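Local coordinates for cytochrome c552 (Thermochromatium tepidum, PDB 5ZE8), which binds five heme c groups and probably passes electrons along them at low potential in a thermophilic purple sulfur photosynthetic bacterium, at residues R283-D288 with G400-N405; Q301-N306 with T383-Y388; F318-L323 with R349-Y354. One frame throughout, in Å; residues are numbered along the deposited sequence.

Contact 1 (R283-D288 with G400-N405); sequences RSIVFD and GELYYN. With HEC (heme c), chain F.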
loop_
_atom_site.group_PDB
_atom_site.type_symbol
_atom_site.label_atom_id
_atom_site.label_comp_id
_atom_site.label_asym_id
_atom_site.label_seq_id
_atom_site.Cartn_x
_atom_site.Cartn_y
_atom_site.Cartn_z
ATOM N N ARG A 283 8.349 4.125 11.725
ATOM C CA ARG A 283 9.423 4.778 10.969
ATOM C C ARG A 283 9.026 5.754 10.003
ATOM O O ARG A 283 9.842 6.497 9.491
ATOM C CB ARG A 283 10.349 3.720 10.301
ATOM C CG ARG A 283 11.311 3.078 11.281
ATOM C CD ARG A 283 12.534 3.919 11.667
ATOM N NE ARG A 283 13.319 4.196 10.487
ATOM C CZ ARG A 283 14.264 3.372 10.053
ATOM N NH1 ARG A 283 14.481 2.237 10.689
ATOM N NH2 ARG A 283 14.887 3.620 8.906
ATOM N N SER A 284 7.743 5.859 9.692
ATOM C CA SER A 284 7.377 6.597 8.554
ATOM C C SER A 284 7.256 8.081 8.721
ATOM O O SER A 284 7.206 8.828 7.744
ATOM C CB SER A 284 6.063 6.029 8.015
ATOM O OG SER A 284 4.985 6.458 8.845
ATOM N N ILE A 285 7.320 8.544 9.980
ATOM C CA ILE A 285 7.243 9.945 10.346
ATOM C C ILE A 285 8.252 10.230 11.490
ATOM O O ILE A 285 8.621 9.300 12.210
ATOM C CB ILE A 285 5.820 10.419 10.768
ATOM C CG1 ILE A 285 5.381 9.984 12.180
ATOM C CG2 ILE A 285 4.850 10.054 9.696
ATOM C CD1 ILE A 285 5.338 8.512 12.415
ATOM N N VAL A 286 8.590 11.481 11.683
ATOM C CA VAL A 286 9.210 11.988 12.892
ATOM C C VAL A 286 8.187 12.831 13.660
ATOM O O VAL A 286 7.679 13.804 13.088
ATOM C CB VAL A 286 10.452 12.808 12.577
ATOM C CG1 VAL A 286 11.258 13.066 13.886
ATOM C CG2 VAL A 286 11.335 12.069 11.616
ATOM N N PHE A 287 7.913 12.443 14.878
ATOM C CA PHE A 287 6.907 13.077 15.702
ATOM C C PHE A 287 7.512 13.668 16.949
ATOM O O PHE A 287 8.230 12.971 17.642
ATOM C CB PHE A 287 5.883 12.007 16.029
ATOM C CG PHE A 287 4.671 12.524 16.791
ATOM C CD1 PHE A 287 3.704 13.227 16.166
ATOM C CD2 PHE A 287 4.561 12.249 18.134
ATOM C CE1 PHE A 287 2.565 13.643 16.907
ATOM C CE2 PHE A 287 3.455 12.650 18.857
ATOM C CZ PHE A 287 2.469 13.354 18.244
ATOM N N ASP A 288 7.248 14.917 17.227
ATOM C CA ASP A 288 7.773 15.540 18.473
ATOM C C ASP A 288 6.825 16.593 19.018
ATOM O O ASP A 288 6.065 17.191 18.291
ATOM C CB ASP A 288 9.145 16.149 18.197
ATOM C CG ASP A 288 9.998 16.313 19.451
ATOM O OD1 ASP A 288 9.795 15.602 20.488
ATOM O OD2 ASP A 288 10.898 17.166 19.299
ATOM N N GLY A 400 1.210 13.560 23.493
ATOM C CA GLY A 400 0.708 13.447 22.145
ATOM C C GLY A 400 0.799 12.052 21.626
ATOM O O GLY A 400 1.814 11.359 21.856
ATOM N N GLU A 401 -0.232 11.646 20.877
ATOM C CA GLU A 401 -0.296 10.336 20.334
ATOM C C GLU A 401 -0.756 10.431 18.888
ATOM O O GLU A 401 -1.702 11.143 18.593
ATOM C CB GLU A 401 -1.270 9.434 21.089
ATOM C CG GLU A 401 -0.863 9.122 22.512
ATOM C CD GLU A 401 -1.885 8.318 23.316
ATOM O OE1 GLU A 401 -3.028 8.043 22.893
ATOM O OE2 GLU A 401 -1.528 7.849 24.433
ATOM N N LEU A 402 -0.077 9.756 17.954
ATOM C CA LEU A 402 -0.480 9.776 16.554
ATOM C C LEU A 402 -0.959 8.380 16.163
ATOM O O LEU A 402 -0.280 7.365 16.493
ATOM C CB LEU A 402 0.674 10.208 15.693
ATOM C CG LEU A 402 0.378 10.336 14.210
ATOM C CD1 LEU A 402 -0.557 11.485 13.945
ATOM C CD2 LEU A 402 1.659 10.565 13.424
ATOM N N TYR A 403 -2.174 8.295 15.637
ATOM C CA TYR A 403 -2.862 7.029 15.321
ATOM C C TYR A 403 -3.024 6.891 13.819
ATOM O O TYR A 403 -3.345 7.845 13.136
ATOM C CB TYR A 403 -4.236 6.853 15.939
ATOM C CG TYR A 403 -4.106 6.646 17.444
ATOM C CD1 TYR A 403 -3.930 5.370 17.979
ATOM C CD2 TYR A 403 -4.126 7.797 18.316
ATOM C CE1 TYR A 403 -3.807 5.213 19.332
ATOM C CE2 TYR A 403 -4.034 7.607 19.670
ATOM C CZ TYR A 403 -3.874 6.340 20.151
ATOM O OH TYR A 403 -3.750 6.071 21.516
ATOM N N TYR A 404 -2.697 5.723 13.318
ATOM C CA TYR A 404 -2.962 5.332 11.924
ATOM C C TYR A 404 -4.157 4.376 11.838
ATOM O O TYR A 404 -4.397 3.492 12.679
ATOM C CB TYR A 404 -1.735 4.658 11.364
ATOM C CG TYR A 404 -1.880 4.084 9.950
ATOM C CD1 TYR A 404 -2.366 2.823 9.783
ATOM C CD2 TYR A 404 -1.536 4.806 8.775
ATOM C CE1 TYR A 404 -2.494 2.223 8.516
ATOM C CE2 TYR A 404 -1.677 4.235 7.492
ATOM C CZ TYR A 404 -2.150 2.951 7.391
ATOM O OH TYR A 404 -2.244 2.345 6.162
ATOM N N ASN A 405 -4.900 4.508 10.741
ATOM C CA ASN A 405 -6.093 3.681 10.566
ATOM C C ASN A 405 -6.218 3.235 9.110
ATOM O O ASN A 405 -6.178 4.089 8.213
ATOM C CB ASN A 405 -7.287 4.531 10.867
ATOM C CG ASN A 405 -7.257 5.113 12.273
ATOM O OD1 ASN A 405 -7.647 4.452 13.196
ATOM N ND2 ASN A 405 -6.630 6.272 12.420
HETATM FE FE HEC F . 6.219 4.070 0.038
HETATM C CHA HEC F . 4.198 3.307 2.587
HETATM C CHB HEC F . 4.042 2.669 -2.198
HETATM C CHC HEC F . 8.215 5.056 -2.578
HETATM C CHD HEC F . 8.648 5.019 2.261
HETATM N NA HEC F . 4.450 3.176 0.131
HETATM C C1A HEC F . 3.724 3.002 1.328
HETATM C C2A HEC F . 2.478 2.345 1.047
HETATM C C3A HEC F . 2.483 2.159 -0.311
HETATM C C4A HEC F . 3.680 2.668 -0.875
HETATM C CMA HEC F . 1.376 1.542 -1.172
HETATM C CAA HEC F . 1.355 2.023 2.062
HETATM C CBA HEC F . 0.455 3.231 2.301
HETATM C CGA HEC F . -0.679 3.002 3.268
HETATM O O1A HEC F . -1.733 2.431 2.898
HETATM O O2A HEC F . -0.514 3.394 4.464
HETATM N NB HEC F . 6.176 3.904 -1.993
HETATM C C1B HEC F . 5.201 3.229 -2.675
HETATM C C2B HEC F . 5.474 3.278 -4.068
HETATM C C3B HEC F . 6.664 3.977 -4.257
HETATM C C4B HEC F . 7.065 4.371 -2.888
HETATM C CMB HEC F . 4.610 2.714 -5.205
HETATM C CAB HEC F . 7.369 4.442 -5.465
HETATM C CBB HEC F . 6.592 5.207 -6.349
HETATM N NC HEC F . 8.070 4.887 -0.126
HETATM C C1C HEC F . 8.666 5.236 -1.298
HETATM C C2C HEC F . 10.005 5.640 -0.986
HETATM C C3C HEC F . 10.187 5.607 0.370
HETATM C C4C HEC F . 8.918 5.169 0.916
HETATM C CMC HEC F . 11.073 5.982 -2.022
HETATM C CAC HEC F . 11.374 5.955 1.256
HETATM C CBC HEC F . 11.953 7.231 1.084
HETATM N ND HEC F . 6.339 4.199 1.972
HETATM C C1D HEC F . 7.438 4.529 2.758
HETATM C C2D HEC F . 7.163 4.328 4.197
HETATM C C3D HEC F . 5.902 3.878 4.330
HETATM C C4D HEC F . 5.449 3.807 2.909
HETATM C CMD HEC F . 8.119 4.633 5.289
HETATM C CAD HEC F . 5.129 3.498 5.558
HETATM C CBD HEC F . 3.884 4.337 5.721
HETATM C CGD HEC F . 2.556 3.636 5.481
HETATM O O1D HEC F . 2.477 2.410 5.455
HETATM O O2D HEC F . 1.597 4.381 5.340
#
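Phe287 points the edge of its ring at the backbone of Gly400, and the unusual feature is the glycine itself: a CB there would sit too close to the ring. This is beta-sandwich packing. The axes of 285-288 and 400-405 stay 8.6 Å apart and run roughly antiparallel at 155°, so no hydrogen bond joins the strands and side chains bridge the distance. With CG anti to the backbone N (chi1 -175°), Phe287 carries its ring to the facing strand. CE2 comes edge-on to the carbonyl, 3.7 Å from Gly400 O, and the glycine puts no side chain in the way. One face of the same ring is covered near its rim by Leu402, whose CB lies 4.1 Å from Phe287 CE1. Further along, Ile285 and Leu402 meet tip to tip, CG1 of the isoleucine 4.0 Å from CD2 of the leucine. Cutting Phe287 back to an alanine is likely to open a gap beside Gly400 and leave Leu402 CB without the ring face it packs on. Toward the heme the chemistry turns polar. Tyr404 OH donates to propionate oxygen O2A of the heme c at 2.6 Å, and that oxygen lies near the plane of the tyrosine ring. Ser284 CB touches CBD of the other propionate arm at 3.6 Å. On the opposite face of the strand Tyr403 OH donates to Glu401 OE1, approaching from above the carboxylate plane; Arg399 forms a salt bridge with the other oxygen of this carboxylate. In the fold, strand 285-294 comes just after helix 278-283 and pairs with strand 297-306, while strand 397-405 lies between strands 320-328 and 426-434; Phe287 also touches Val302 and Ile304 in its own sheet, and Leu323 and Ala429 in the facing one.

Contact 2 (Q301-N306 with T383-Y388); sequences QVWIRN and TRELNY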
loop_
_atom_site.group_PDB
_atom_site.type_symbol
_atom_site.label_atom_id
_atom_site.label_comp_id
_atom_site.label_asym_id
_atom_site.label_seq_id
_atom_site.Cartn_x
_atom_site.Cartn_y
_atom_site.Cartn_z
ATOM N N GLN A 301 3.436 22.654 20.869
ATOM C CA GLN A 301 3.686 22.567 19.430
ATOM C C GLN A 301 3.915 21.134 19.096
ATOM O O GLN A 301 4.802 20.503 19.694
ATOM C CB GLN A 301 4.907 23.389 19.060
ATOM C CG GLN A 301 4.733 24.899 19.238
ATOM C CD GLN A 301 5.128 25.374 20.620
ATOM O OE1 GLN A 301 6.224 25.067 21.094
ATOM N NE2 GLN A 301 4.246 26.138 21.279
ATOM N N VAL A 302 3.124 20.612 18.149
ATOM C CA VAL A 302 3.241 19.241 17.697
ATOM C C VAL A 302 3.870 19.359 16.299
ATOM O O VAL A 302 3.384 20.073 15.464
ATOM C CB VAL A 302 1.889 18.488 17.675
ATOM C CG1 VAL A 302 2.069 17.124 17.034
ATOM C CG2 VAL A 302 1.388 18.319 19.072
ATOM N N TRP A 303 5.020 18.712 16.110
ATOM C CA TRP A 303 5.718 18.669 14.818
ATOM C C TRP A 303 5.653 17.266 14.241
ATOM O O TRP A 303 6.003 16.259 14.946
ATOM C CB TRP A 303 7.180 19.107 15.015
ATOM C CG TRP A 303 7.323 20.417 15.795
ATOM C CD1 TRP A 303 7.351 20.575 17.178
ATOM C CD2 TRP A 303 7.432 21.728 15.248
ATOM N NE1 TRP A 303 7.472 21.918 17.510
ATOM C CE2 TRP A 303 7.524 22.647 16.350
ATOM C CE3 TRP A 303 7.455 22.231 13.939
ATOM C CZ2 TRP A 303 7.646 24.025 16.161
ATOM C CZ3 TRP A 303 7.572 23.619 13.766
ATOM C CH2 TRP A 303 7.663 24.489 14.881
ATOM N N ILE A 304 5.193 17.194 13.005
ATOM C CA ILE A 304 5.079 15.850 12.356
ATOM C C ILE A 304 5.772 15.980 10.986
ATOM O O ILE A 304 5.227 16.631 10.110
ATOM C CB ILE A 304 3.627 15.399 12.176
ATOM C CG1 ILE A 304 2.839 15.631 13.476
ATOM C CG2 ILE A 304 3.642 13.925 11.807
ATOM C CD1 ILE A 304 1.397 15.208 13.387
ATOM N N ARG A 305 6.921 15.327 10.828
ATOM C CA ARG A 305 7.598 15.299 9.521
ATOM C C ARG A 305 7.327 13.964 8.807
ATOM O O ARG A 305 7.579 12.872 9.355
ATOM C CB ARG A 305 9.092 15.427 9.705
ATOM C CG ARG A 305 9.902 15.164 8.422
ATOM C CD ARG A 305 11.419 15.489 8.618
ATOM N NE ARG A 305 12.190 15.138 7.431
ATOM C CZ ARG A 305 13.496 14.810 7.393
ATOM N NH1 ARG A 305 14.263 14.918 8.477
ATOM N NH2 ARG A 305 14.029 14.379 6.258
ATOM N N ASN A 306 6.772 14.073 7.598
ATOM C CA ASN A 306 6.607 12.922 6.704
ATOM C C ASN A 306 7.978 12.640 6.079
ATOM O O ASN A 306 8.521 13.464 5.347
ATOM C CB ASN A 306 5.613 13.292 5.631
ATOM C CG ASN A 306 5.375 12.201 4.637
ATOM O OD1 ASN A 306 5.810 11.091 4.852
ATOM N ND2 ASN A 306 4.741 12.534 3.507
ATOM N N THR A 383 6.642 18.857 6.670
ATOM C CA THR A 383 6.680 18.964 8.104
ATOM C C THR A 383 5.510 19.899 8.485
ATOM O O THR A 383 5.473 21.064 8.053
ATOM C CB THR A 383 8.023 19.456 8.672
ATOM O OG1 THR A 383 9.071 18.572 8.297
ATOM C CG2 THR A 383 7.837 19.661 10.189
ATOM N N ARG A 384 4.525 19.349 9.202
ATOM C CA ARG A 384 3.345 20.085 9.681
ATOM C C ARG A 384 3.501 20.396 11.162
ATOM O O ARG A 384 3.877 19.540 11.953
ATOM C CB ARG A 384 2.111 19.208 9.487
ATOM C CG ARG A 384 0.732 19.750 9.883
ATOM C CD ARG A 384 -0.088 20.339 8.833
ATOM N NE ARG A 384 -0.185 19.561 7.608
ATOM C CZ ARG A 384 -1.183 18.761 7.229
ATOM N NH1 ARG A 384 -2.308 18.559 7.964
ATOM N NH2 ARG A 384 -1.021 18.149 6.044
ATOM N N GLU A 385 3.265 21.651 11.496
ATOM C CA GLU A 385 3.279 22.187 12.827
ATOM C C GLU A 385 1.843 22.458 13.240
ATOM O O GLU A 385 1.103 23.110 12.529
ATOM C CB GLU A 385 4.035 23.525 12.818
ATOM C CG GLU A 385 4.094 24.333 14.100
ATOM C CD GLU A 385 4.689 25.762 13.828
ATOM O OE1 GLU A 385 5.332 25.974 12.765
ATOM O OE2 GLU A 385 4.538 26.671 14.688
ATOM N N LEU A 386 1.430 21.918 14.381
ATOM C CA LEU A 386 0.137 22.264 14.959
ATOM C C LEU A 386 0.328 22.834 16.344
ATOM O O LEU A 386 0.954 22.191 17.195
ATOM C CB LEU A 386 -0.796 21.047 15.037
ATOM C CG LEU A 386 -1.176 20.349 13.727
ATOM C CD1 LEU A 386 -2.208 19.267 14.012
ATOM C CD2 LEU A 386 -1.710 21.316 12.675
ATOM N N ASN A 387 -0.287 23.999 16.562
ATOM C CA ASN A 387 -0.204 24.760 17.798
ATOM C C ASN A 387 -1.447 24.667 18.613
ATOM O O ASN A 387 -2.576 24.839 18.124
ATOM C CB ASN A 387 0.098 26.215 17.493
ATOM C CG ASN A 387 1.369 26.368 16.693
ATOM O OD1 ASN A 387 2.460 26.191 17.227
ATOM N ND2 ASN A 387 1.235 26.665 15.385
ATOM N N TYR A 388 -1.237 24.392 19.895
ATOM C CA TYR A 388 -2.344 24.418 20.810
ATOM C C TYR A 388 -2.088 25.296 22.025
ATOM O O TYR A 388 -0.943 25.465 22.427
ATOM C CB TYR A 388 -2.611 22.996 21.254
ATOM C CG TYR A 388 -3.171 22.141 20.149
ATOM C CD1 TYR A 388 -4.528 22.056 19.917
ATOM C CD2 TYR A 388 -2.337 21.360 19.354
ATOM C CE1 TYR A 388 -5.032 21.167 18.916
ATOM C CE2 TYR A 388 -2.825 20.556 18.358
ATOM C CZ TYR A 388 -4.156 20.460 18.116
ATOM O OH TYR A 388 -4.673 19.651 17.070
#
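Val302 with Leu386 and Ile304 with Arg384 form the two hydrogen-bonded pairs of a regular antiparallel beta pairing, in which the strand axes come within 4.6 Å and four N-H to O bonds close the rings. The pairing joins the middle and one outer strand of a three-stranded antiparallel sheet, one layer of a beta-sandwich. The bonds are fairly straight: the one from Val302 N to Leu386 O, 2.8 Å long, bends only to 171° at the hydrogen. Val302, Ile304 and Leu386 turn to the inner face, where Val302 packs on Leu323 and Leu325 of strand 320-328 and Ile304 on Phe352. Arg384 starts on this face too, but its chain bends twice and carries the guanidinium away to a salt bridge with Glu382 and a hydrogen bond to Thr376 O. The outer face is more exposed and built on other chemistry. Trp303 and Glu385 leave the sheet together and run alongside one another. The glutamate keeps CG anti to the backbone N (chi1 176°) and runs on extended, which slides its methylene chain over one face of the indole: CG sits 3.8 Å from the centroid of the Trp303 six-membered ring, a CH-pi contact. The carboxylate follows, its plane 30° from the ring. Trp303 NE1 is hydrogen-bonded to Thr290 OG1 on the third strand, 285-294, and the same hydroxyl also takes up the amide end of Gln301 through OE1. Gln301 and Asn387 cross with their amides inclined to each other, Gln301 CG 3.3 Å from Asn387 OD1. At the far end, Thr383 OG1 rests 3.4 Å from Arg305 CB.

Contact 3 (F318-L323 with R349-Y354); sequences FRNLYL and RAYFAY. With HEC (heme c), chain C.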
loop_
_atom_site.group_PDB
_atom_site.type_symbol
_atom_site.label_atom_id
_atom_site.label_comp_id
_atom_site.label_asym_id
_atom_site.label_seq_id
_atom_site.Cartn_x
_atom_site.Cartn_y
_atom_site.Cartn_z
ATOM N N PHE A 318 -9.186 5.512 1.986
ATOM C CA PHE A 318 -9.736 5.504 3.330
ATOM C C PHE A 318 -8.667 5.496 4.439
ATOM O O PHE A 318 -9.040 5.500 5.600
ATOM C CB PHE A 318 -10.685 4.424 3.625
ATOM C CG PHE A 318 -10.654 3.349 2.665
ATOM C CD1 PHE A 318 -9.614 2.411 2.713
ATOM C CD2 PHE A 318 -11.602 3.302 1.682
ATOM C CE1 PHE A 318 -9.582 1.389 1.757
ATOM C CE2 PHE A 318 -11.556 2.292 0.685
ATOM C CZ PHE A 318 -10.532 1.349 0.723
ATOM N N ARG A 319 -7.389 5.443 4.055
ATOM C CA ARG A 319 -6.387 5.566 5.034
ATOM C C ARG A 319 -6.474 6.956 5.705
ATOM O O ARG A 319 -6.693 7.990 5.066
ATOM C CB ARG A 319 -4.997 5.450 4.422
ATOM C CG ARG A 319 -4.667 4.217 3.659
ATOM C CD ARG A 319 -4.913 2.976 4.478
ATOM N NE ARG A 319 -4.293 1.803 3.869
ATOM C CZ ARG A 319 -4.877 0.650 3.592
ATOM N NH1 ARG A 319 -4.156 -0.321 3.058
ATOM N NH2 ARG A 319 -6.210 0.488 3.795
ATOM N N ASN A 320 -6.227 6.940 7.002
ATOM C CA ASN A 320 -6.248 8.177 7.759
ATOM C C ASN A 320 -5.446 8.152 9.020
ATOM O O ASN A 320 -5.288 7.113 9.627
ATOM C CB ASN A 320 -7.693 8.577 8.035
ATOM C CG ASN A 320 -8.397 7.619 8.960
ATOM O OD1 ASN A 320 -8.358 7.814 10.172
ATOM N ND2 ASN A 320 -8.993 6.538 8.399
ATOM N N LEU A 321 -4.947 9.295 9.440
ATOM C CA LEU A 321 -4.319 9.443 10.763
ATOM C C LEU A 321 -5.062 10.443 11.585
ATOM O O LEU A 321 -5.797 11.328 11.062
ATOM C CB LEU A 321 -2.919 10.013 10.646
ATOM C CG LEU A 321 -2.072 9.778 9.415
ATOM C CD1 LEU A 321 -0.768 10.572 9.417
ATOM C CD2 LEU A 321 -1.825 8.298 9.284
ATOM N N TYR A 322 -4.839 10.371 12.892
ATOM C CA TYR A 322 -5.326 11.456 13.738
ATOM C C TYR A 322 -4.413 11.629 14.916
ATOM O O TYR A 322 -3.818 10.658 15.326
ATOM C CB TYR A 322 -6.757 11.250 14.188
ATOM C CG TYR A 322 -7.137 10.055 15.005
ATOM C CD1 TYR A 322 -6.928 10.022 16.371
ATOM C CD2 TYR A 322 -7.690 8.904 14.444
ATOM C CE1 TYR A 322 -7.292 8.914 17.129
ATOM C CE2 TYR A 322 -8.109 7.816 15.193
ATOM C CZ TYR A 322 -7.858 7.809 16.550
ATOM O OH TYR A 322 -8.217 6.719 17.298
ATOM N N LEU A 323 -4.350 12.893 15.406
ATOM C CA LEU A 323 -3.543 13.294 16.532
ATOM C C LEU A 323 -4.450 13.413 17.752
ATOM O O LEU A 323 -5.450 14.053 17.681
ATOM C CB LEU A 323 -2.895 14.629 16.283
ATOM C CG LEU A 323 -2.358 15.341 17.522
ATOM C CD1 LEU A 323 -1.119 14.564 18.069
ATOM C CD2 LEU A 323 -1.959 16.706 17.153
ATOM N N ARG A 349 -8.105 19.864 12.113
ATOM C CA ARG A 349 -6.722 20.058 11.794
ATOM C C ARG A 349 -5.914 18.872 12.281
ATOM O O ARG A 349 -4.801 18.719 11.740
ATOM C CB ARG A 349 -6.157 21.357 12.397
ATOM C CG ARG A 349 -6.825 22.584 11.785
ATOM C CD ARG A 349 -6.964 23.825 12.701
ATOM N NE ARG A 349 -8.225 24.556 12.393
ATOM C CZ ARG A 349 -8.530 25.822 12.724
ATOM N NH1 ARG A 349 -7.691 26.606 13.419
ATOM N NH2 ARG A 349 -9.716 26.304 12.350
ATOM N N ALA A 350 -6.431 18.098 13.224
ATOM C CA ALA A 350 -5.752 16.935 13.738
ATOM C C ALA A 350 -6.221 15.614 13.049
ATOM O O ALA A 350 -5.928 14.544 13.553
ATOM C CB ALA A 350 -5.909 16.869 15.275
ATOM N N TYR A 351 -6.996 15.708 11.930
ATOM C CA TYR A 351 -7.430 14.565 11.154
ATOM C C TYR A 351 -6.780 14.691 9.772
ATOM O O TYR A 351 -6.923 15.703 9.094
ATOM C CB TYR A 351 -8.937 14.547 11.071
ATOM C CG TYR A 351 -9.498 13.350 10.370
ATOM C CD1 TYR A 351 -9.152 12.053 10.722
ATOM C CD2 TYR A 351 -10.409 13.523 9.319
ATOM C CE1 TYR A 351 -9.703 10.973 10.093
ATOM C CE2 TYR A 351 -10.951 12.417 8.709
ATOM C CZ TYR A 351 -10.562 11.134 9.080
ATOM O OH TYR A 351 -11.109 10.019 8.434
ATOM N N PHE A 352 -6.002 13.679 9.406
ATOM C CA PHE A 352 -5.165 13.696 8.230
ATOM C C PHE A 352 -5.730 12.633 7.299
ATOM O O PHE A 352 -5.576 11.401 7.475
ATOM C CB PHE A 352 -3.741 13.294 8.632
ATOM C CG PHE A 352 -3.106 14.212 9.646
ATOM C CD1 PHE A 352 -3.343 14.030 10.982
ATOM C CD2 PHE A 352 -2.333 15.262 9.247
ATOM C CE1 PHE A 352 -2.770 14.860 11.944
ATOM C CE2 PHE A 352 -1.747 16.118 10.210
ATOM C CZ PHE A 352 -1.978 15.901 11.514
ATOM N N ALA A 353 -6.452 13.099 6.318
ATOM C CA ALA A 353 -7.325 12.207 5.492
ATOM C C ALA A 353 -7.685 12.878 4.162
ATOM O O ALA A 353 -7.564 14.092 3.998
ATOM C CB ALA A 353 -8.598 11.853 6.205
ATOM N N TYR A 354 -8.132 12.056 3.250
ATOM C CA TYR A 354 -8.652 12.449 1.933
ATOM C C TYR A 354 -10.140 12.178 1.914
ATOM O O TYR A 354 -10.611 11.182 2.466
ATOM C CB TYR A 354 -7.946 11.616 0.881
ATOM C CG TYR A 354 -8.379 11.894 -0.558
ATOM C CD1 TYR A 354 -8.319 13.163 -1.095
ATOM C CD2 TYR A 354 -8.797 10.838 -1.397
ATOM C CE1 TYR A 354 -8.720 13.381 -2.430
ATOM C CE2 TYR A 354 -9.186 11.050 -2.689
ATOM C CZ TYR A 354 -9.149 12.296 -3.202
ATOM O OH TYR A 354 -9.543 12.509 -4.522
HETATM FE FE HEC C . -7.597 -2.140 -4.595
HETATM C CHA HEC C . -6.043 -1.730 -1.544
HETATM C CHB HEC C . -10.518 -2.766 -2.978
HETATM C CHC HEC C . -9.213 -2.216 -7.524
HETATM C CHD HEC C . -4.695 -1.504 -6.215
HETATM N NA HEC C . -8.217 -2.216 -2.728
HETATM C C1A HEC C . -7.402 -2.034 -1.565
HETATM C C2A HEC C . -8.212 -1.994 -0.377
HETATM C C3A HEC C . -9.460 -2.251 -0.765
HETATM C C4A HEC C . -9.455 -2.368 -2.189
HETATM C CMA HEC C . -10.691 -2.321 0.081
HETATM C CAA HEC C . -7.730 -1.887 1.020
HETATM C CBA HEC C . -7.235 -3.296 1.453
HETATM C CGA HEC C . -6.651 -3.440 2.822
HETATM O O1A HEC C . -6.306 -4.573 3.326
HETATM O O2A HEC C . -6.450 -2.431 3.572
HETATM N NB HEC C . -9.529 -2.529 -5.121
HETATM C C1B HEC C . -10.542 -2.825 -4.338
HETATM C C2B HEC C . -11.672 -3.165 -5.144
HETATM C C3B HEC C . -11.395 -2.967 -6.455
HETATM C C4B HEC C . -9.973 -2.519 -6.421
HETATM C CMB HEC C . -12.979 -3.590 -4.561
HETATM C CAB HEC C . -12.208 -3.092 -7.671
HETATM C CBB HEC C . -13.511 -2.539 -7.624
HETATM N NC HEC C . -7.067 -1.887 -6.487
HETATM C C1C HEC C . -7.888 -1.884 -7.639
HETATM C C2C HEC C . -7.153 -1.610 -8.823
HETATM C C3C HEC C . -5.835 -1.469 -8.454
HETATM C C4C HEC C . -5.818 -1.658 -7.002
HETATM C CMC HEC C . -7.711 -1.590 -10.199
HETATM C CAC HEC C . -4.659 -1.186 -9.297
HETATM C CBC HEC C . -4.767 -0.028 -10.115
HETATM N ND HEC C . -5.769 -1.781 -4.013
HETATM C C1D HEC C . -4.673 -1.575 -4.788
HETATM C C2D HEC C . -3.493 -1.302 -4.009
HETATM C C3D HEC C . -3.870 -1.295 -2.732
HETATM C C4D HEC C . -5.306 -1.598 -2.730
HETATM C CMD HEC C . -2.147 -0.995 -4.572
HETATM C CAD HEC C . -2.981 -1.078 -1.499
HETATM C CBD HEC C . -3.114 0.374 -1.185
HETATM C CGD HEC C . -2.359 0.802 0.075
HETATM O O1D HEC C . -1.557 0.100 0.628
HETATM O O2D HEC C . -2.635 1.931 0.607
HETATM O O HOH W 1 -8.577 9.329 3.925
#
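Leu321 and Phe352 exchange backbone hydrogen bonds in an antiparallel beta pair, the join between strands 320-328 and 351-357 of the larger sheet of the sandwich. This is the tight half of the contact. Phe352 N reaches Leu321 O at 2.9 Å with a nearly straight N-H (174°), Leu321 N returns the bond to Phe352 O, and Leu323 N binds Ala350 O. The Phe352 ring stands edge-on to Leu321 O, and its CB packs against Leu321 CB at 3.9 Å. On the other face Asn320 and Tyr351 cross, Asn320 OD1 at the ring edge 3.4 Å from Tyr351 CE1. Asn320 sets CG between the backbone N and the carbonyl carbon (chi1 67°), which lets ND2 curl back to Phe318 O at 3.0 Å, that oxygen lying in the amide plane.

Toward the hemes the strands part, and the direct bonds give way to a water that bridges Arg319 O and Tyr354 N. Here 318-319 belongs to the heme pockets. Phe318 CZ touches methyl CMA of one heme c at 3.7 Å. Arg319 lies between two hemes: NE bonds a propionate of the second, while NH1 and NH2 both grip one propionate oxygen of the first, O2A, at 3.2 Å from NH1 and 2.9 Å from NH2.

Contacts 1 and 3 are buried, whereas contact 2 lies largely at the surface. Contacts 2 and 3 each pair neighbouring strands within a layer through backbone bonds, contact 2 in the three-stranded sheet and contact 3 in the larger one; contact 1 crosses between the layers by apolar side chains. They interlock: 301-306 bonds along 283-288, 318-323 bonds along 400-405, and Ile304 and Arg384 of contact 2 press on Phe352 of contact 3. The chemistry follows the place. Contact 2's outer face carries charged and polar groups about the indole, while contacts 1 and 3 end at hemes, where Tyr404 and Arg319 touch each other and both hydrogen-bond a propionate of the same heme c.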